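Local coordinates for protein aminotransferase, class III (PDB 3I4J) that probably acts as a pyridoxal-phosphate-dependent transaminase of class III, transferring amino groups between an amino donor and a carbonyl acceptor, at residues A48-R53 against V303-S308; P164-A169 against A205-A210; G178-L183 against C221-I226. The protein carries 1 engineered substitution. All blocks are in the same frame, centred on the assembly; numbering follows the deposited sequence.

Contact 1: residues A48-R53 against V303-S308; sequences AEVGER and VAAGLS
Glu49 touches Ser308 lightly: its CG passes 4.1 Å from Ser308 OG, and its carboxylate reaches on to a salt bridge with Arg315, further along the partner helix. Val50 packs closer. Its CA lies 3.3 Å from Ser308 OG, CG2 lies against the same oxygen, and CG1 turns to Ala305 CB at 4.3 Å, bridging two successive turns of helix 300-315. Chi1 of -66° sets Arg53 CG beside its own backbone N, 3.6 Å from Ser308 CB; the chain is curled by bends at chi2 and chi3, and Ser308 CB sits 3.8 Å above the plane of the guanidinium, offset toward its rim. NH2 meets Leu307 CG at 3.5 Å, while NH1 forms a salt bridge with Asp311. An alanine here would probably leave Asp311 without this mate and open a gap over Ser308 and Leu307. The helix segments run antiparallel but inclined, 145° between their directions, with axes 8.7 Å apart, where Ala48 and Glu52 also pack against the second subunit. Ser308 OG is buried without a partner in the model, which implies that the segments adhere by packing while the charges of Glu49 and Arg53 are paired further along helix 300-315.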
loop_
_atom_site.group_PDB
_atom_site.type_symbol
_atom_site.label_atom_id
_atom_site.label_comp_id
_atom_site.label_asym_id
_atom_site.label_seq_id
_atom_site.Cartn_x
_atom_site.Cartn_y
_atom_site.Cartn_z
ATOM N N ALA C 48 -23.542 0.009 2.218
ATOM C CA ALA C 48 -23.615 -0.911 3.345
ATOM C C ALA C 48 -23.366 -2.338 2.877
ATOM O O ALA C 48 -22.862 -3.165 3.636
ATOM C CB ALA C 48 -24.979 -0.811 4.019
ATOM N N GLU C 49 -23.718 -2.624 1.624
ATOM C CA GLU C 49 -23.530 -3.953 1.057
ATOM C C GLU C 49 -22.062 -4.363 1.108
ATOM O O GLU C 49 -21.732 -5.495 1.469
ATOM C CB GLU C 49 -24.000 -3.990 -0.398
ATOM C CG GLU C 49 -23.926 -5.370 -1.032
ATOM C CD GLU C 49 -24.374 -5.371 -2.483
ATOM O OE1 GLU C 49 -25.050 -4.408 -2.899
ATOM O OE2 GLU C 49 -24.063 -6.339 -3.205
ATOM N N VAL C 50 -21.185 -3.439 0.733
ATOM C CA VAL C 50 -19.755 -3.716 0.744
ATOM C C VAL C 50 -19.282 -3.862 2.184
ATOM O O VAL C 50 -18.521 -4.777 2.509
ATOM C CB VAL C 50 -18.960 -2.582 0.068
ATOM C CG1 VAL C 50 -17.467 -2.913 0.086
ATOM C CG2 VAL C 50 -19.447 -2.394 -1.364
ATOM N N GLY C 51 -19.739 -2.955 3.042
ATOM C CA GLY C 51 -19.361 -3.006 4.443
ATOM C C GLY C 51 -19.714 -4.338 5.080
ATOM O O GLY C 51 -18.917 -4.910 5.829
ATOM N N GLU C 52 -20.906 -4.843 4.779
ATOM C CA GLU C 52 -21.348 -6.119 5.341
ATOM C C GLU C 52 -20.450 -7.258 4.873
ATOM O O GLU C 52 -20.135 -8.164 5.642
ATOM C CB GLU C 52 -22.797 -6.420 4.933
ATOM C CG GLU C 52 -23.782 -5.316 5.250
ATOM C CD GLU C 52 -23.752 -4.895 6.704
ATOM O OE1 GLU C 52 -24.065 -5.734 7.577
ATOM O OE2 GLU C 52 -23.417 -3.718 6.971
ATOM N N ARG C 53 -20.043 -7.207 3.609
ATOM C CA ARG C 53 -19.178 -8.236 3.038
ATOM C C ARG C 53 -17.797 -8.213 3.692
ATOM O O ARG C 53 -17.185 -9.262 3.901
ATOM C CB ARG C 53 -19.050 -8.029 1.525
ATOM C CG ARG C 53 -20.358 -8.242 0.763
ATOM C CD ARG C 53 -20.719 -9.724 0.689
ATOM N NE ARG C 53 -19.894 -10.435 -0.286
ATOM C CZ ARG C 53 -20.048 -10.342 -1.606
ATOM N NH1 ARG C 53 -21.000 -9.569 -2.112
ATOM N NH2 ARG C 53 -19.249 -11.016 -2.422
ATOM N N VAL C 303 -9.792 -8.087 -0.389
ATOM C CA VAL C 303 -10.223 -8.829 -1.569
ATOM C C VAL C 303 -11.745 -8.978 -1.534
ATOM O O VAL C 303 -12.414 -8.842 -2.559
ATOM C CB VAL C 303 -9.535 -10.211 -1.623
ATOM C CG1 VAL C 303 -10.126 -11.067 -2.745
ATOM C CG2 VAL C 303 -8.038 -10.020 -1.856
ATOM N N ALA C 304 -12.293 -9.246 -0.351
ATOM C CA ALA C 304 -13.738 -9.376 -0.201
ATOM C C ALA C 304 -14.411 -8.064 -0.613
ATOM O O ALA C 304 -15.496 -8.068 -1.187
ATOM C CB ALA C 304 -14.091 -9.719 1.252
ATOM N N ALA C 305 -13.766 -6.939 -0.309
ATOM C CA ALA C 305 -14.311 -5.638 -0.673
ATOM C C ALA C 305 -14.346 -5.532 -2.194
ATOM O O ALA C 305 -15.331 -5.064 -2.768
ATOM C CB ALA C 305 -13.455 -4.521 -0.083
ATOM N N GLY C 306 -13.264 -5.969 -2.834
ATOM C CA GLY C 306 -13.194 -5.937 -4.284
ATOM C C GLY C 306 -14.290 -6.790 -4.896
ATOM O O GLY C 306 -14.956 -6.369 -5.843
ATOM N N LEU C 307 -14.489 -7.986 -4.350
ATOM C CA LEU C 307 -15.521 -8.892 -4.855
ATOM C C LEU C 307 -16.922 -8.292 -4.720
ATOM O O LEU C 307 -17.743 -8.401 -5.633
ATOM C CB LEU C 307 -15.450 -10.231 -4.111
ATOM C CG LEU C 307 -16.442 -11.325 -4.531
ATOM C CD1 LEU C 307 -16.234 -11.680 -6.000
ATOM C CD2 LEU C 307 -16.238 -12.551 -3.655
ATOM N N SER C 308 -17.200 -7.661 -3.582
ATOM C CA SER C 308 -18.506 -7.051 -3.355
ATOM C C SER C 308 -18.708 -5.886 -4.323
ATOM O O SER C 308 -19.798 -5.691 -4.866
ATOM C CB SER C 308 -18.622 -6.563 -1.907
ATOM O OG SER C 308 -19.880 -5.948 -1.672
#

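Contact 2: residues P164-A169 against A205-A210; sequences PKPDPA and AALAPA
Leu207 is the bump of this contact, and Lys165, Pro166 and Pro168 form the hollow that receives it. Its CG stands anti to the backbone N (chi1 177°), and from there the two methyls part. Leu207 CD2 enters beside the aliphatic stem of Lys165, 3.5 Å from Lys165 CG, and also rests on the ring of Pro166, with Leu207 CD2 to Pro166 CG at 3.6 Å. CD1 goes to Pro168, whose side chain lies at about a right angle to that of Leu207; the separation of Leu207 CD1 from Pro168 CG, 3.5 Å, is tighter than usual for two carbons. The lysine stem forms a wall; beyond a bend at chi3 its NZ forms a salt bridge with Asp204, the residue just before the second segment. Both segments are loops that follow parallel strands, 162-163 and 191-196, of the mixed sheet in the large domain of fold type I pyridoxal-phosphate enzymes, and the touching parts run 57° apart. Within the first loop Asp167 makes an Asx turn: its OD1 accepts from Ala169 N at 3.0 Å, the donor standing well above the carboxylate plane. Prolines carry much of the remaining fit. Pro209 sets its CG against Pro166 CB at 3.8 Å, and Arg127 of strand 123-127 packs on both prolines. The ring of Pro168 leans over the backbone of the second loop, bringing CG to 3.1 Å from Ala208 O. Ala210 returns the contact by setting its CB 3.6 Å from Pro168 O. Beside this last pair a water joins the two backbones, donating to Asp167 O and accepting from Ala210 N at 2.8 Å.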
loop_
_atom_site.group_PDB
_atom_site.type_symbol
_atom_site.label_atom_id
_atom_site.label_comp_id
_atom_site.label_asym_id
_atom_site.label_seq_id
_atom_site.Cartn_x
_atom_site.Cartn_y
_atom_site.Cartn_z
ATOM N N PRO C 164 6.301 9.581 -28.368
ATOM C CA PRO C 164 5.604 10.868 -28.426
ATOM C C PRO C 164 4.152 10.796 -27.950
ATOM O O PRO C 164 3.509 9.745 -28.014
ATOM C CB PRO C 164 5.693 11.243 -29.908
ATOM C CG PRO C 164 6.972 10.601 -30.339
ATOM C CD PRO C 164 6.896 9.249 -29.674
ATOM N N LYS C 165 3.644 11.929 -27.482
ATOM C CA LYS C 165 2.269 12.015 -27.017
ATOM C C LYS C 165 1.353 11.630 -28.179
ATOM O O LYS C 165 1.659 11.917 -29.340
ATOM C CB LYS C 165 1.974 13.448 -26.566
ATOM C CG LYS C 165 0.555 13.696 -26.101
ATOM C CD LYS C 165 0.350 15.152 -25.686
ATOM C CE LYS C 165 1.221 15.530 -24.498
ATOM N NZ LYS C 165 0.867 16.877 -23.955
ATOM N N PRO C 166 0.232 10.956 -27.889
ATOM C CA PRO C 166 -0.670 10.578 -28.980
ATOM C C PRO C 166 -1.327 11.817 -29.592
ATOM O O PRO C 166 -1.488 12.842 -28.923
ATOM C CB PRO C 166 -1.675 9.651 -28.293
ATOM C CG PRO C 166 -1.704 10.169 -26.881
ATOM C CD PRO C 166 -0.252 10.442 -26.595
ATOM N N ASP C 167 -1.689 11.723 -30.866
ATOM C CA ASP C 167 -2.336 12.837 -31.555
ATOM C C ASP C 167 -3.703 12.370 -32.028
ATOM O O ASP C 167 -3.824 11.744 -33.078
ATOM C CB ASP C 167 -1.511 13.290 -32.758
ATOM C CG ASP C 167 -2.065 14.551 -33.393
ATOM O OD1 ASP C 167 -3.196 14.939 -33.039
ATOM O OD2 ASP C 167 -1.376 15.149 -34.249
ATOM N N PRO C 168 -4.753 12.673 -31.251
ATOM C CA PRO C 168 -6.140 12.303 -31.544
ATOM C C PRO C 168 -6.657 12.805 -32.895
ATOM O O PRO C 168 -7.636 12.281 -33.423
ATOM C CB PRO C 168 -6.911 12.917 -30.377
ATOM C CG PRO C 168 -5.901 12.939 -29.271
ATOM C CD PRO C 168 -4.669 13.410 -29.979
ATOM N N ALA C 169 -5.995 13.815 -33.451
ATOM C CA ALA C 169 -6.411 14.386 -34.731
ATOM C C ALA C 169 -5.793 13.668 -35.928
ATOM O O ALA C 169 -6.147 13.934 -37.078
ATOM C CB ALA C 169 -6.060 15.876 -34.770
ATOM N N ALA C 205 -5.283 15.426 -18.867
ATOM C CA ALA C 205 -6.693 15.129 -18.641
ATOM C C ALA C 205 -7.506 14.469 -19.750
ATOM O O ALA C 205 -7.963 15.126 -20.684
ATOM C CB ALA C 205 -7.412 16.396 -18.166
ATOM N N ALA C 206 -7.693 13.159 -19.615
ATOM C CA ALA C 206 -8.500 12.373 -20.538
ATOM C C ALA C 206 -8.072 12.327 -21.998
ATOM O O ALA C 206 -8.902 12.087 -22.876
ATOM C CB ALA C 206 -9.955 12.825 -20.447
ATOM N N LEU C 207 -6.792 12.551 -22.263
ATOM C CA LEU C 207 -6.305 12.487 -23.640
ATOM C C LEU C 207 -6.461 11.048 -24.122
ATOM O O LEU C 207 -6.010 10.113 -23.460
ATOM C CB LEU C 207 -4.833 12.893 -23.714
ATOM C CG LEU C 207 -4.232 12.784 -25.120
ATOM C CD1 LEU C 207 -4.942 13.772 -26.037
ATOM C CD2 LEU C 207 -2.737 13.073 -25.077
ATOM N N ALA C 208 -7.100 10.873 -25.274
ATOM C CA ALA C 208 -7.310 9.545 -25.828
ATOM C C ALA C 208 -6.910 9.502 -27.295
ATOM O O ALA C 208 -7.220 10.417 -28.057
ATOM C CB ALA C 208 -8.771 9.137 -25.682
ATOM N N PRO C 209 -6.196 8.444 -27.702
ATOM C CA PRO C 209 -5.753 8.279 -29.089
ATOM C C PRO C 209 -6.963 8.066 -29.996
ATOM O O PRO C 209 -8.063 7.767 -29.523
ATOM C CB PRO C 209 -4.863 7.038 -29.020
ATOM C CG PRO C 209 -4.344 7.074 -27.601
ATOM C CD PRO C 209 -5.588 7.420 -26.836
ATOM N N ALA C 210 -6.755 8.226 -31.298
ATOM C CA ALA C 210 -7.824 8.051 -32.269
ATOM C C ALA C 210 -8.078 6.571 -32.518
ATOM O O ALA C 210 -7.261 5.714 -32.157
ATOM C CB ALA C 210 -7.449 8.737 -33.578
HETATM O O HOH W 1 -4.215 8.916 -32.383
#

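Contact 3: residues G178-L183 against C221-I226; sequences GLRALL and CDEAGI
Leu183 and Ala224 make the closest apolar meeting here, Leu183 CD1 lying 3.8 Å from Ala224 CB. The other methyl of Leu183, CD2, faces Ile226 CD1 at 4.3 Å, and Leu179 CD2 reaches Cys221 SG at 4.1 Å. These mostly buried side chains touch although the backbones stay well apart, the nearest CA atoms, Leu183 and Ala224, being 8.1 Å from each other. The outer side is looser and polar. Arg180 CG stands anti to the backbone N (chi1 -173°), and the long chain comes across to Glu223, whose extended side chain meets it. NH1 donates to Glu223 OE2 at 3.1 Å and 158°, on the syn side of the carboxylate and near the guanidinium plane. A single bond, with the two planes 49° apart, is a lighter grip than a paired one, and Glu177 takes the NE of the same arginine. A Schellman motif ends helix 213-224: Gly225, with positive phi, turns the chain, Ile226 N bonds to Cys221 O and Gly225 N, weakly, to Asp222 O; the Ile226 side chain points toward helix 178-186. The two helices meet over the mixed sheet, Ile220 touching Leu179, Arg180 and Leu183, with Ile125, Val191 and Phe194 of strands 123-127 and 191-196 beneath.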
loop_
_atom_site.group_PDB
_atom_site.type_symbol
_atom_site.label_atom_id
_atom_site.label_comp_id
_atom_site.label_asym_id
_atom_site.label_seq_id
_atom_site.Cartn_x
_atom_site.Cartn_y
_atom_site.Cartn_z
ATOM N N GLY C 178 4.458 5.365 -34.730
ATOM C CA GLY C 178 5.573 6.014 -34.072
ATOM C C GLY C 178 6.282 5.011 -33.174
ATOM O O GLY C 178 7.475 5.152 -32.895
ATOM N N LEU C 179 5.551 3.989 -32.729
ATOM C CA LEU C 179 6.129 2.969 -31.861
ATOM C C LEU C 179 7.131 2.122 -32.637
ATOM O O LEU C 179 8.179 1.745 -32.105
ATOM C CB LEU C 179 5.030 2.076 -31.262
ATOM C CG LEU C 179 5.501 0.925 -30.358
ATOM C CD1 LEU C 179 6.353 1.467 -29.215
ATOM C CD2 LEU C 179 4.292 0.171 -29.813
ATOM N N ARG C 180 6.815 1.817 -33.893
ATOM C CA ARG C 180 7.740 1.033 -34.698
ATOM C C ARG C 180 9.016 1.850 -34.897
ATOM O O ARG C 180 10.119 1.323 -34.783
ATOM C CB ARG C 180 7.142 0.687 -36.068
ATOM C CG ARG C 180 8.027 -0.275 -36.866
ATOM C CD ARG C 180 7.604 -0.356 -38.329
ATOM N NE ARG C 180 6.192 -0.691 -38.473
ATOM C CZ ARG C 180 5.699 -1.927 -38.458
ATOM N NH1 ARG C 180 6.502 -2.972 -38.309
ATOM N NH2 ARG C 180 4.394 -2.113 -38.589
ATOM N N ALA C 181 8.851 3.141 -35.177
ATOM C CA ALA C 181 9.987 4.033 -35.394
ATOM C C ALA C 181 10.908 4.074 -34.175
ATOM O O ALA C 181 12.132 4.042 -34.310
ATOM C CB ALA C 181 9.489 5.444 -35.726
ATOM N N LEU C 182 10.317 4.153 -32.987
ATOM C CA LEU C 182 11.107 4.191 -31.758
ATOM C C LEU C 182 11.826 2.860 -31.553
ATOM O O LEU C 182 12.997 2.819 -31.175
ATOM C CB LEU C 182 10.205 4.485 -30.552
ATOM C CG LEU C 182 10.910 4.472 -29.190
ATOM C CD1 LEU C 182 12.101 5.410 -29.224
ATOM C CD2 LEU C 182 9.932 4.889 -28.093
ATOM N N LEU C 183 11.119 1.768 -31.806
ATOM C CA LEU C 183 11.702 0.447 -31.650
ATOM C C LEU C 183 12.904 0.288 -32.571
ATOM O O LEU C 183 13.937 -0.251 -32.172
ATOM C CB LEU C 183 10.657 -0.628 -31.951
ATOM C CG LEU C 183 9.685 -0.917 -30.804
ATOM C CD1 LEU C 183 8.511 -1.743 -31.306
ATOM C CD2 LEU C 183 10.424 -1.654 -29.691
ATOM N N CYS C 221 3.660 -4.622 -31.140
ATOM C CA CYS C 221 4.233 -5.296 -29.982
ATOM C C CYS C 221 4.404 -6.787 -30.261
ATOM O O CYS C 221 5.421 -7.381 -29.896
ATOM C CB CYS C 221 3.355 -5.082 -28.739
ATOM S SG CYS C 221 3.483 -3.399 -28.023
ATOM N N ASP C 222 3.422 -7.392 -30.917
ATOM C CA ASP C 222 3.514 -8.811 -31.245
ATOM C C ASP C 222 4.679 -9.082 -32.199
ATOM O O ASP C 222 5.416 -10.057 -32.033
ATOM C CB ASP C 222 2.208 -9.310 -31.871
ATOM C CG ASP C 222 1.075 -9.411 -30.860
ATOM O OD1 ASP C 222 1.361 -9.468 -29.646
ATOM O OD2 ASP C 222 -0.100 -9.451 -31.283
ATOM N N GLU C 223 4.844 -8.222 -33.199
ATOM C CA GLU C 223 5.928 -8.387 -34.163
ATOM C C GLU C 223 7.286 -8.251 -33.501
ATOM O O GLU C 223 8.203 -9.017 -33.794
ATOM C CB GLU C 223 5.822 -7.349 -35.286
ATOM C CG GLU C 223 4.661 -7.569 -36.228
ATOM C CD GLU C 223 4.646 -6.589 -37.388
ATOM O OE1 GLU C 223 3.674 -6.617 -38.164
ATOM O OE2 GLU C 223 5.602 -5.797 -37.529
ATOM N N ALA C 224 7.410 -7.274 -32.602
ATOM C CA ALA C 224 8.669 -7.019 -31.912
ATOM C C ALA C 224 8.945 -7.993 -30.766
ATOM O O ALA C 224 10.076 -8.096 -30.302
ATOM C CB ALA C 224 8.692 -5.573 -31.388
ATOM N N GLY C 225 7.912 -8.696 -30.314
ATOM C CA GLY C 225 8.085 -9.643 -29.227
ATOM C C GLY C 225 8.197 -8.977 -27.865
ATOM O O GLY C 225 8.793 -9.546 -26.950
ATOM N N ILE C 226 7.634 -7.779 -27.726
ATOM C CA ILE C 226 7.680 -7.070 -26.445
ATOM C C ILE C 226 6.353 -7.180 -25.695
ATOM O O ILE C 226 5.302 -7.408 -26.291
ATOM C CB ILE C 226 8.047 -5.571 -26.625
ATOM C CG1 ILE C 226 6.949 -4.836 -27.404
ATOM C CG2 ILE C 226 9.408 -5.462 -27.320
ATOM C CD1 ILE C 226 7.136 -3.321 -27.474
#

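How the contacts relate
Contact 1 is the most buried of the three and stands apart, across the chain's centre from the others, its centre about 36 Å from that of contact 2 and 41 Å from that of contact 3. It joins two helices near the subunit interface. Contacts 2 and 3 are partly exposed neighbours, nearest atoms about 5 Å apart, and their segments alternate along the connections from strand 162-163 to 191-196 and on to 227-231. Contact 2 joins the loops leaving two of these strands, through prolines and one water; contact 3 joins helix 178-186 to the end of helix 213-224 and the turn after it, mainly through apolar side chains. A salt bridge crosses between segments in contact 3 alone; in contacts 1 and 2 Glu49, Arg53 and Lys165 find their salt-bridge partners outside the segments.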